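Local coordinates for protein putative decarboxylase involved in desferrioxamine biosynthesis (Erwinia amylovora, PDB 5O5C) that probably decarboxylates lysine with the help of pyridoxal 5'-phosphate, as a step in the making of the siderophore desferrioxamine E, at residues B[296-301]-B[323-328]. Residues are numbered along the deposited sequence; the frame is centred on the assembly and turned at random.
Sequences HVDAAY and SVTVDY. With PLP (pyridoxal-5'-phosphate), chain H.
T325 and H296 meet on one face of two adjacent parallel strands, 294-299 and 323-327, in the central mixed sheet of the fold type I PLP-enzyme domain. V297 sits in the middle of the backbone pairing: its N gives a nearly straight bond to S323 O (2.8 Å), and its O takes one from T325 N (3.0 Å). A299 N then reaches T325 O.

On the shared face, the H296 side chain has CG anti to the backbone N (chi1 170°), which lays the imidazole alongside the neighbouring strand. Its ND1 is hydrogen-bonded to S323 OG at 2.8 Å, while NE2 bonds to N174 OD1 from helix 170-189. T325 OG1 is weakly bonded to the same N174 OD1 and lies 2.9 Å from D298 OD1.

D298 places OD2 2.8 Å from PLP N1, a contact consistent with keeping the pyridine nitrogen protonated, and N174 ND2 bonds to that same oxygen. Past the strand, A300 packs CB against one face of the pyridine ring, 3.4 Å from PLP C2, and its O receives a weak bond from D327 N. At the phosphate end, D327 OD2 approaches PLP O2P to 2.6 Å.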
loop_
_atom_site.group_PDB
_atom_site.type_symbol
_atom_site.label_atom_id
_atom_site.label_comp_id
_atom_site.label_asym_id
_atom_site.label_seq_id
_atom_site.Cartn_x
_atom_site.Cartn_y
_atom_site.Cartn_z
ATOM N N HIS B 296 -21.836 2.344 -4.316
ATOM C CA HIS B 296 -20.661 1.922 -3.615
ATOM C C HIS B 296 -20.942 1.927 -2.119
ATOM O O HIS B 296 -21.415 2.921 -1.558
ATOM C CB HIS B 296 -19.508 2.828 -3.957
ATOM C CG HIS B 296 -18.329 2.606 -3.091
ATOM N ND1 HIS B 296 -17.708 1.385 -3.021
ATOM C CD2 HIS B 296 -17.679 3.421 -2.224
ATOM C CE1 HIS B 296 -16.675 1.481 -2.222
ATOM N NE2 HIS B 296 -16.662 2.688 -1.678
ATOM N N VAL B 297 -20.698 0.799 -1.471
ATOM C CA VAL B 297 -20.800 0.761 -0.007
ATOM C C VAL B 297 -19.418 0.911 0.602
ATOM O O VAL B 297 -18.552 0.077 0.351
ATOM C CB VAL B 297 -21.529 -0.499 0.464
ATOM C CG1 VAL B 297 -21.407 -0.704 1.959
ATOM C CG2 VAL B 297 -22.975 -0.354 0.102
ATOM N N ASP B 298 -19.184 1.998 1.335
ATOM C CA ASP B 298 -17.936 2.162 2.107
ATOM C C ASP B 298 -18.126 1.508 3.457
ATOM O O ASP B 298 -18.772 2.058 4.336
ATOM C CB ASP B 298 -17.515 3.614 2.185
ATOM C CG ASP B 298 -16.189 3.828 2.871
ATOM O OD1 ASP B 298 -15.613 2.907 3.477
ATOM O OD2 ASP B 298 -15.719 4.947 2.853
ATOM N N ALA B 299 -17.541 0.331 3.618
ATOM C CA ALA B 299 -17.698 -0.459 4.833
ATOM C C ALA B 299 -16.394 -0.585 5.649
ATOM O O ALA B 299 -16.153 -1.560 6.348
ATOM C CB ALA B 299 -18.260 -1.809 4.482
ATOM N N ALA B 300 -15.544 0.416 5.564
ATOM C CA ALA B 300 -14.195 0.236 6.005
ATOM C C ALA B 300 -14.203 -0.120 7.481
ATOM O O ALA B 300 -13.463 -1.015 7.941
ATOM C CB ALA B 300 -13.374 1.497 5.724
ATOM N N TYR B 301 -15.078 0.552 8.209
ATOM C CA TYR B 301 -15.273 0.329 9.624
ATOM C C TYR B 301 -16.341 -0.731 9.815
ATOM O O TYR B 301 -16.162 -1.691 10.576
ATOM C CB TYR B 301 -15.646 1.674 10.253
ATOM C CG TYR B 301 -16.012 1.743 11.724
ATOM C CD1 TYR B 301 -15.640 0.764 12.650
ATOM C CD2 TYR B 301 -16.692 2.855 12.192
ATOM C CE1 TYR B 301 -15.976 0.899 13.994
ATOM C CE2 TYR B 301 -17.072 2.985 13.512
ATOM C CZ TYR B 301 -16.713 2.023 14.406
ATOM O OH TYR B 301 -17.105 2.227 15.704
ATOM N N SER B 323 -20.117 -1.889 -5.719
ATOM C CA SER B 323 -18.837 -2.143 -4.986
ATOM C C SER B 323 -18.875 -1.980 -3.491
ATOM O O SER B 323 -19.768 -1.339 -2.954
ATOM C CB SER B 323 -17.729 -1.217 -5.457
ATOM O OG SER B 323 -18.160 0.133 -5.434
ATOM N N VAL B 324 -17.859 -2.549 -2.833
ATOM C CA VAL B 324 -17.761 -2.546 -1.384
ATOM C C VAL B 324 -16.293 -2.406 -0.983
ATOM O O VAL B 324 -15.403 -3.147 -1.523
ATOM C CB VAL B 324 -18.313 -3.820 -0.684
ATOM C CG1 VAL B 324 -18.313 -3.636 0.832
ATOM C CG2 VAL B 324 -19.709 -4.183 -1.110
ATOM N N THR B 325 -16.033 -1.486 -0.071
ATOM C CA THR B 325 -14.723 -1.388 0.542
ATOM C C THR B 325 -14.762 -1.926 1.972
ATOM O O THR B 325 -15.656 -1.604 2.749
ATOM C CB THR B 325 -14.172 0.039 0.598
ATOM O OG1 THR B 325 -14.973 0.810 1.508
ATOM C CG2 THR B 325 -14.181 0.642 -0.622
ATOM N N VAL B 326 -13.720 -2.648 2.321
ATOM C CA VAL B 326 -13.627 -3.384 3.577
ATOM C C VAL B 326 -12.233 -3.195 4.198
ATOM O O VAL B 326 -11.260 -3.454 3.488
ATOM C CB VAL B 326 -13.805 -4.886 3.257
ATOM C CG1 VAL B 326 -13.487 -5.741 4.452
ATOM C CG2 VAL B 326 -15.209 -5.164 2.780
ATOM N N ASP B 327 -12.128 -2.838 5.504
ATOM C CA ASP B 327 -10.800 -2.737 6.194
ATOM C C ASP B 327 -10.659 -3.742 7.308
ATOM O O ASP B 327 -11.260 -3.582 8.354
ATOM C CB ASP B 327 -10.477 -1.365 6.810
ATOM C CG ASP B 327 -9.826 -0.398 5.864
ATOM O OD1 ASP B 327 -9.576 -0.677 4.704
ATOM O OD2 ASP B 327 -9.590 0.715 6.327
ATOM N N TYR B 328 -9.847 -4.777 7.057
ATOM C CA TYR B 328 -9.594 -5.796 8.021
ATOM C C TYR B 328 -8.675 -5.268 9.081
ATOM O O TYR B 328 -8.696 -5.793 10.237
ATOM C CB TYR B 328 -8.993 -7.062 7.429
ATOM C CG TYR B 328 -9.653 -7.592 6.199
ATOM C CD1 TYR B 328 -10.795 -8.397 6.303
ATOM C CD2 TYR B 328 -9.164 -7.316 4.916
ATOM C CE1 TYR B 328 -11.408 -8.926 5.188
ATOM C CE2 TYR B 328 -9.804 -7.850 3.774
ATOM C CZ TYR B 328 -10.952 -8.643 3.930
ATOM O OH TYR B 328 -11.644 -9.204 2.828
HETATM N N1 PLP H . -13.685 4.784 4.730
HETATM C C2 PLP H . -14.083 4.848 6.017
HETATM C C2A PLP H . -15.529 4.684 6.378
HETATM C C3 PLP H . -13.070 5.065 7.060
HETATM O O3 PLP H . -13.411 5.141 8.389
HETATM C C4 PLP H . -11.669 5.188 6.591
HETATM C C4A PLP H . -10.569 5.480 7.536
HETATM C C5 PLP H . -11.366 5.102 5.161
HETATM C C6 PLP H . -12.423 4.926 4.291
HETATM C C5A PLP H . -9.938 5.244 4.684
HETATM O O4P PLP H . -9.313 4.022 5.109
HETATM P P PLP H . -7.735 3.680 5.085
HETATM O O1P PLP H . -7.156 4.503 6.191
HETATM O O2P PLP H . -7.679 2.214 5.434
HETATM O O3P PLP H . -7.146 3.998 3.756
#